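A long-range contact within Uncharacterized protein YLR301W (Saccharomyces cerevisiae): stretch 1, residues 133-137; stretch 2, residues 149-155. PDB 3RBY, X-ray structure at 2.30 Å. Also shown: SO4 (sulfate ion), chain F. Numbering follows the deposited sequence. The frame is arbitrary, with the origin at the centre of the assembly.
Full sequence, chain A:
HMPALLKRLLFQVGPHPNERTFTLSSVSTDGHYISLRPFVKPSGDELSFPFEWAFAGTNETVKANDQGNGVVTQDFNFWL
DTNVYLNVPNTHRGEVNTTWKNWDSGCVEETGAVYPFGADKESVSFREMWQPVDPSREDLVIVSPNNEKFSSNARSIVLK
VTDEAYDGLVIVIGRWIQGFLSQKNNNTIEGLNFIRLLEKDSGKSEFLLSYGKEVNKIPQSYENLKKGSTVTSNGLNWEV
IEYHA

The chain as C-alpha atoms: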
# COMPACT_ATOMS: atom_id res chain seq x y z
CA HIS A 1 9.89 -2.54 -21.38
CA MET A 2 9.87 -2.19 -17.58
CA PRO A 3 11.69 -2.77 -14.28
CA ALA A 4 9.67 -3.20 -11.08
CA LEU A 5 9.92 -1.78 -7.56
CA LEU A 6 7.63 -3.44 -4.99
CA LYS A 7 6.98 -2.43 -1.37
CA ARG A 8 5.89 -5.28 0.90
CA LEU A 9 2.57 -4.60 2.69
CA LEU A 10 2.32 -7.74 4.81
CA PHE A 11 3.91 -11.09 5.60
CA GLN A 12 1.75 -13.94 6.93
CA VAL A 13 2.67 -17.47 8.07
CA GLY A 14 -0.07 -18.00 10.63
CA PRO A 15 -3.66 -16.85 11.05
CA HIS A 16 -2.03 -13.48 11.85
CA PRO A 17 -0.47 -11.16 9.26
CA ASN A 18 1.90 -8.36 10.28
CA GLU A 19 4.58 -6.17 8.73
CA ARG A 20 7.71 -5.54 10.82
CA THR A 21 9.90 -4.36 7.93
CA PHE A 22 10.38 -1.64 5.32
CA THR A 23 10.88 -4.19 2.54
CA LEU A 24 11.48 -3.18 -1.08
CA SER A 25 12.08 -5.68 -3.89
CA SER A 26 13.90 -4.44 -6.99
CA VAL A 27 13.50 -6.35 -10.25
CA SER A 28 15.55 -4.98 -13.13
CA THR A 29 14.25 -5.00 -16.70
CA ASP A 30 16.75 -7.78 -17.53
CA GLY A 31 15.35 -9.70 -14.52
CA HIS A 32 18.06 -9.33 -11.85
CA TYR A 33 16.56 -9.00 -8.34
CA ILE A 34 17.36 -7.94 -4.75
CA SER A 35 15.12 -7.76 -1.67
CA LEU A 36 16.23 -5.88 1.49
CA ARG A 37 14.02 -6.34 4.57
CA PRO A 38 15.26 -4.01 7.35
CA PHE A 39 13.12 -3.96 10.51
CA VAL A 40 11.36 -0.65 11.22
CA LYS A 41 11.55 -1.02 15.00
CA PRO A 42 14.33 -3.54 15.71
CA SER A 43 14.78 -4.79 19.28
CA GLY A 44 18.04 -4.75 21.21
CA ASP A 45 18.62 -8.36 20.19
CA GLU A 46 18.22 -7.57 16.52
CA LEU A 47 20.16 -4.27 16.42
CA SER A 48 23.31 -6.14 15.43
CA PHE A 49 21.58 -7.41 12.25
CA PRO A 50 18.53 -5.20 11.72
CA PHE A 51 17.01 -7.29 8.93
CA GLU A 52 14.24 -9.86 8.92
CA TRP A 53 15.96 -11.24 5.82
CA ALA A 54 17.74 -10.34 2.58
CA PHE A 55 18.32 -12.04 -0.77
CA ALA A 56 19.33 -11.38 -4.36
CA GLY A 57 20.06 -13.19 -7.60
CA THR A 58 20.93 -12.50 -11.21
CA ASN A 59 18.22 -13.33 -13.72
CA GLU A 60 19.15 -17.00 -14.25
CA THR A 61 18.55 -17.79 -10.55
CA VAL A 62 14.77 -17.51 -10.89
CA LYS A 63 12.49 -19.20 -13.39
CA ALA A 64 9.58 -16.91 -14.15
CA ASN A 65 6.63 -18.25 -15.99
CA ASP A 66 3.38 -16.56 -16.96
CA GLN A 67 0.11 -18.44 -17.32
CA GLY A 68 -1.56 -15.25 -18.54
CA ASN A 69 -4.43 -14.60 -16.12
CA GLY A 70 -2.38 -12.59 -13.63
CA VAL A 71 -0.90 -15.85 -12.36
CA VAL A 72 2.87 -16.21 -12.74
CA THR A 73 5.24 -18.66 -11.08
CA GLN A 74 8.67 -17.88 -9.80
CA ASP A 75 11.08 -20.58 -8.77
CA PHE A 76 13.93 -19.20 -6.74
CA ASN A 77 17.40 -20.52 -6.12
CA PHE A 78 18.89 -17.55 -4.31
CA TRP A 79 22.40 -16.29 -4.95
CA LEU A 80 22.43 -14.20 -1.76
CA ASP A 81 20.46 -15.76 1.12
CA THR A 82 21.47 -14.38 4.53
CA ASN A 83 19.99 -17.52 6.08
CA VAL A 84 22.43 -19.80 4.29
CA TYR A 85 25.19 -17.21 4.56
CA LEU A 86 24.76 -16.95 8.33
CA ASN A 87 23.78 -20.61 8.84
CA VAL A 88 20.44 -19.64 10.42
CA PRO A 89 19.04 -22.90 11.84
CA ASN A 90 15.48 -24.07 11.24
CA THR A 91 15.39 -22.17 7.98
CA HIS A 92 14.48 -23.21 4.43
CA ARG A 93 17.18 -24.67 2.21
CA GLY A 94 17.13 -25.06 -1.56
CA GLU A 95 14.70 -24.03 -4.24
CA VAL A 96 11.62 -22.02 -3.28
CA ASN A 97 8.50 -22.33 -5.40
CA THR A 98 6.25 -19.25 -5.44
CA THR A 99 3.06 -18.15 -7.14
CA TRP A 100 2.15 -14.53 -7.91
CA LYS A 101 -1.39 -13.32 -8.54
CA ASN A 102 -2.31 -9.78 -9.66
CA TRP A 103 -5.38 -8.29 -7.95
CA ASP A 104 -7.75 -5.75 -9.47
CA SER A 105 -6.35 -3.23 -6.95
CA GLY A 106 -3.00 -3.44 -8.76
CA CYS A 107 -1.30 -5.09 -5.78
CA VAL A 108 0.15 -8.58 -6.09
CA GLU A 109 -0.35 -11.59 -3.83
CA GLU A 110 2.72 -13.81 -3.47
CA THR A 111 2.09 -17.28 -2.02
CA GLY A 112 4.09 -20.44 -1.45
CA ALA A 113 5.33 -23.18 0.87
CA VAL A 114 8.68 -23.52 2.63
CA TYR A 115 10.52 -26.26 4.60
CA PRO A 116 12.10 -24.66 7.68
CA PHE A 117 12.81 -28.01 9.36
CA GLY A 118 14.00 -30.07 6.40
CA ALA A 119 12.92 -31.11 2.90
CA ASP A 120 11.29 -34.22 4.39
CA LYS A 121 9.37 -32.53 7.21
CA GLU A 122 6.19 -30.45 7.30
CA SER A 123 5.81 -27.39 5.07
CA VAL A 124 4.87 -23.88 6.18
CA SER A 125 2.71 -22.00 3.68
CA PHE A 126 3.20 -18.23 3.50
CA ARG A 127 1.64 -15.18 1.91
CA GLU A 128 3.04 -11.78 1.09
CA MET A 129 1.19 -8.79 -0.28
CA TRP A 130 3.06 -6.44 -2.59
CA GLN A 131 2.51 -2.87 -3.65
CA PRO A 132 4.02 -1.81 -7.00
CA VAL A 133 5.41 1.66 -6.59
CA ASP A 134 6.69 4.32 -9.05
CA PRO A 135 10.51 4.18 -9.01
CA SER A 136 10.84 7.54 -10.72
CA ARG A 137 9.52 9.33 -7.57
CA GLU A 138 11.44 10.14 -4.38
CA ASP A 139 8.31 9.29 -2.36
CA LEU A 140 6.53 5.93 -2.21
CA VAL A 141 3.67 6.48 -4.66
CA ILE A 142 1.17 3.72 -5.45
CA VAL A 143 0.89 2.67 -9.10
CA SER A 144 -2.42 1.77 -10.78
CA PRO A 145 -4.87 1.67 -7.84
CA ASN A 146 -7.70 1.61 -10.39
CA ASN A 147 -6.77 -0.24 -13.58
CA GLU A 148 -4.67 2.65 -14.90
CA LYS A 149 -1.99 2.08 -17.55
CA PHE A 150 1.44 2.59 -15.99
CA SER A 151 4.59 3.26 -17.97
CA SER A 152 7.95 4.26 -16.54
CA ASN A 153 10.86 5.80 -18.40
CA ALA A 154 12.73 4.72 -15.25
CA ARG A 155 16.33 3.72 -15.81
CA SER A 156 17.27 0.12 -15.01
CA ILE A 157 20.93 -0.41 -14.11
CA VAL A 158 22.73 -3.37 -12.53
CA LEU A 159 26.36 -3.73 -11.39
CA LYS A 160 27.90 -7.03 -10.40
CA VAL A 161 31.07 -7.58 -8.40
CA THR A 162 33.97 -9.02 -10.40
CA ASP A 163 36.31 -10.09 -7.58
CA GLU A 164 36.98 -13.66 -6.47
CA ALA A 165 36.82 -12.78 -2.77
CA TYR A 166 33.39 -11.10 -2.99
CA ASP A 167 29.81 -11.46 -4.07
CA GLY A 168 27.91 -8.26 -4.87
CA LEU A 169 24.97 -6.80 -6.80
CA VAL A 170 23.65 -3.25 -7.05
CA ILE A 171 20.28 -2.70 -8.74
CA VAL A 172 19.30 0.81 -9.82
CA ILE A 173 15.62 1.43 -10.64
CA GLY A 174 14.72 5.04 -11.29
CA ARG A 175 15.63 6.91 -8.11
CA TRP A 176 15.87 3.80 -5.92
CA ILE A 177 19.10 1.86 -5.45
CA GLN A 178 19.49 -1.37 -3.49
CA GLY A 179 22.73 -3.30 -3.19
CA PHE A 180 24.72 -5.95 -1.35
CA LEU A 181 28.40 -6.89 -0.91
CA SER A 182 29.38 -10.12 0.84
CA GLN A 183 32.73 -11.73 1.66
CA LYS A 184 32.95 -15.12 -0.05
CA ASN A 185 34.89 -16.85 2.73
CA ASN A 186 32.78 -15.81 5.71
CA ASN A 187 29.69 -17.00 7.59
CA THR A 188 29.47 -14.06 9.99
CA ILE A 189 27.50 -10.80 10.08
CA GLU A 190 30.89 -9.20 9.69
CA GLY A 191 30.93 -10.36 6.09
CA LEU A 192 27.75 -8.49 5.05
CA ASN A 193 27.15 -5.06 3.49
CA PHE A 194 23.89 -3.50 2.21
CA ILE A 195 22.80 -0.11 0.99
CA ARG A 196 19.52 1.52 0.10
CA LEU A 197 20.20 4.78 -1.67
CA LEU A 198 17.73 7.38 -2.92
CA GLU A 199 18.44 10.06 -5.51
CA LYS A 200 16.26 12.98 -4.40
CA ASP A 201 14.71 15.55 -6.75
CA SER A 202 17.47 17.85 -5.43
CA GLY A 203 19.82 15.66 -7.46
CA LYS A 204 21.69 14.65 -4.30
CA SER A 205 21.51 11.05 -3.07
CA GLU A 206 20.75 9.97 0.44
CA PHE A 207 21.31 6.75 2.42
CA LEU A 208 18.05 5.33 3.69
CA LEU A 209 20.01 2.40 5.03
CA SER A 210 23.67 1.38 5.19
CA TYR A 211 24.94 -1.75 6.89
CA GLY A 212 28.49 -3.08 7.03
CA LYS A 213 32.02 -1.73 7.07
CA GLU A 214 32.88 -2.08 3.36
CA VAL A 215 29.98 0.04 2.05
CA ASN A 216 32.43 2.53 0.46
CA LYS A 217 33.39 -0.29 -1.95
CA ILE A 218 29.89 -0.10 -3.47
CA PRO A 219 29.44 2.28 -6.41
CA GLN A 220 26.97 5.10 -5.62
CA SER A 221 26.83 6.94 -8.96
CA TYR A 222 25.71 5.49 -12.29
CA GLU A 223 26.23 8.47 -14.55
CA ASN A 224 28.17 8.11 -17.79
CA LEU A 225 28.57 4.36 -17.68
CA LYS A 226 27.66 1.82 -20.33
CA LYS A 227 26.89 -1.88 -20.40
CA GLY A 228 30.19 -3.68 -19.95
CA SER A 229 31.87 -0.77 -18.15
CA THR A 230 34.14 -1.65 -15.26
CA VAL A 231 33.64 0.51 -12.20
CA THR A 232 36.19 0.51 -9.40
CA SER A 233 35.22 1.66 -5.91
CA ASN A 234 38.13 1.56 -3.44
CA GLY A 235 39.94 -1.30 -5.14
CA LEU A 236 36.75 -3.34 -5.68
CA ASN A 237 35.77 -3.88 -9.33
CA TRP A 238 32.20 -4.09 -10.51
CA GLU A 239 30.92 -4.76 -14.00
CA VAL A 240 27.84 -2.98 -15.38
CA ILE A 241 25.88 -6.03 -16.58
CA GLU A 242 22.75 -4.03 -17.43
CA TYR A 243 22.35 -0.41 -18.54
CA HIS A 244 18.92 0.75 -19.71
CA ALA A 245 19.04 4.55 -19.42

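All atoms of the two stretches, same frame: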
# COMPACT_ATOMS: atom_id res chain seq x y z
N VAL A 133 5.19 0.27 -6.92
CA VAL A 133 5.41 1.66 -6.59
C VAL A 133 6.16 2.31 -7.77
O VAL A 133 6.75 1.61 -8.60
CB VAL A 133 6.13 1.71 -5.20
CG1 VAL A 133 7.54 2.22 -5.29
CG2 VAL A 133 5.29 2.46 -4.17
N ASP A 134 6.12 3.64 -7.88
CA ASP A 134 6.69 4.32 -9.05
C ASP A 134 8.12 4.74 -8.75
O ASP A 134 8.35 5.69 -7.98
CB ASP A 134 5.85 5.53 -9.45
CG ASP A 134 6.45 6.32 -10.62
OD1 ASP A 134 7.65 6.13 -10.93
OD2 ASP A 134 5.73 7.14 -11.23
N PRO A 135 9.09 4.03 -9.35
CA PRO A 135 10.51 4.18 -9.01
C PRO A 135 11.08 5.52 -9.42
O PRO A 135 12.16 5.89 -8.97
CB PRO A 135 11.20 3.05 -9.80
CG PRO A 135 10.24 2.67 -10.86
CD PRO A 135 8.87 2.91 -10.28
N SER A 136 10.36 6.24 -10.27
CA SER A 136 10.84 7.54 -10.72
C SER A 136 10.49 8.67 -9.74
O SER A 136 10.85 9.82 -10.00
CB SER A 136 10.35 7.86 -12.12
OG SER A 136 8.93 7.87 -12.18
N ARG A 137 9.83 8.35 -8.62
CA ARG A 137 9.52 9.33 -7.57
C ARG A 137 10.41 9.15 -6.35
O ARG A 137 10.82 8.02 -6.04
CB ARG A 137 8.07 9.18 -7.11
CG ARG A 137 7.13 8.95 -8.26
CD ARG A 137 7.11 10.17 -9.14
NE ARG A 137 5.99 11.03 -8.79
CZ ARG A 137 4.93 11.22 -9.58
NH1 ARG A 137 3.94 12.01 -9.17
NH2 ARG A 137 4.85 10.61 -10.77
N LYS A 149 -3.23 2.43 -16.84
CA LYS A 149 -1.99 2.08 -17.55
C LYS A 149 -0.80 2.74 -16.84
O LYS A 149 -0.84 3.94 -16.54
CB LYS A 149 -2.03 2.57 -19.01
CG LYS A 149 -3.33 3.28 -19.42
CD LYS A 149 -3.57 4.57 -18.62
CE LYS A 149 -5.05 4.75 -18.29
NZ LYS A 149 -5.30 5.87 -17.31
N PHE A 150 0.24 1.98 -16.55
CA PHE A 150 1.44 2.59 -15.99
C PHE A 150 2.65 2.31 -16.87
O PHE A 150 2.95 1.16 -17.19
CB PHE A 150 1.72 2.10 -14.57
CG PHE A 150 2.97 2.68 -13.98
CD1 PHE A 150 4.11 1.90 -13.83
CD2 PHE A 150 3.02 4.02 -13.61
CE1 PHE A 150 5.28 2.44 -13.30
CE2 PHE A 150 4.19 4.57 -13.08
CZ PHE A 150 5.32 3.78 -12.93
N SER A 151 3.34 3.38 -17.24
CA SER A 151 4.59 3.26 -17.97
C SER A 151 5.65 4.05 -17.23
O SER A 151 5.38 5.14 -16.71
CB SER A 151 4.44 3.79 -19.39
OG SER A 151 4.28 5.21 -19.40
N SER A 152 6.86 3.51 -17.16
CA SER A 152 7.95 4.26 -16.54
C SER A 152 9.12 4.37 -17.51
O SER A 152 9.57 3.37 -18.09
CB SER A 152 8.40 3.62 -15.22
OG SER A 152 8.85 4.62 -14.31
N ASN A 153 9.61 5.59 -17.69
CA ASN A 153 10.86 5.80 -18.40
C ASN A 153 12.05 5.48 -17.48
O ASN A 153 13.22 5.70 -17.84
CB ASN A 153 10.95 7.24 -18.91
CG ASN A 153 11.31 7.32 -20.39
OD1 ASN A 153 10.71 6.63 -21.22
ND2 ASN A 153 12.30 8.15 -20.72
N ALA A 154 11.74 4.92 -16.31
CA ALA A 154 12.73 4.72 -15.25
C ALA A 154 13.91 3.90 -15.74
O ALA A 154 13.74 2.80 -16.29
CB ALA A 154 12.11 4.08 -14.03
N ARG A 155 15.10 4.45 -15.54
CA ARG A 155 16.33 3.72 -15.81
C ARG A 155 16.37 2.41 -15.03
O ARG A 155 15.77 2.28 -13.94
CB ARG A 155 17.54 4.57 -15.43
CG ARG A 155 17.64 4.80 -13.95
CD ARG A 155 18.76 5.75 -13.61
NE ARG A 155 18.70 6.08 -12.20
CZ ARG A 155 19.74 6.52 -11.49
NH1 ARG A 155 20.92 6.69 -12.08
NH2 ARG A 155 19.60 6.79 -10.20
S SO4 F . 14.48 8.15 -13.33
O1 SO4 F . 15.13 6.97 -13.93
O2 SO4 F . 14.05 7.86 -11.96
O3 SO4 F . 13.29 8.49 -14.12
O4 SO4 F . 15.45 9.26 -13.31

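This is a small contact between two loop segments, held by van der Waals packing around a tight turn, with no hydrogen bond or salt bridge crossing from one stretch to the other. The two sides together bury 194 Å². The backbones come nearest at S136 and A154, whose CA atoms lie 5.7 Å apart.

Stretch 1 owes its shape to a type I beta turn from D134 to R137. The turn is closed by a backbone hydrogen bond from R137 N to D134 O, 3.1 Å long. The D134 side chain reinforces it. Its carboxylate oxygen D134 OD1 accepts a hydrogen bond from S136 N at 2.8 Å. The same oxygen accepts a second one from S136 OG at 2.5 Å, which is very short. The p rotamer of S136 brings its hydroxyl to this position. The other carboxylate oxygen, D134 OD2, forms a long salt bridge with R137 NH2 at 3.6 Å. The D134 carboxylate is thus engaged chiefly within its own stretch.

It nevertheless reaches stretch 2. D134 OD2 lies 3.5 Å from F150 CE2, at the edge of the ring and near its plane. This places the carboxylate oxygen beside the ring rim, where the C-H groups carry a slight positive charge, a favourable setting for an anion. F150 is in the t rotamer, its CA-to-CB bond points toward stretch 1, and it has the largest area covered by the other stretch.

S152 sits next to the turn without bonding to it. S152 OG is 3.9 Å from D134 OD1 and also 3.9 Å from S136 OG. Both distances are too long for a hydrogen bond, so these polar groups are neighbours in packing only. The CA-to-CB bonds of S136 and S152 each point toward the opposite stretch.

The apolar part of the contact is formed by P135 and A154. P135 CG meets A154 CB at 3.9 Å, an ordinary packing distance. Both CA-to-CB bonds point toward the other stretch. P135 CG is also 4.2 Å from S152 OG, so the proline ring borders the serine as well as the alanine.

A sulfate ion, probably from the crystallisation liquor, lies beside this end of the contact. R155 N donates a hydrogen bond to SO4 O1 at 3.0 Å, with an N-H...acceptor angle of 161°. The ion also approaches stretch 1, where S136 CA is 3.5 Å from SO4 O2. It therefore touches both stretches.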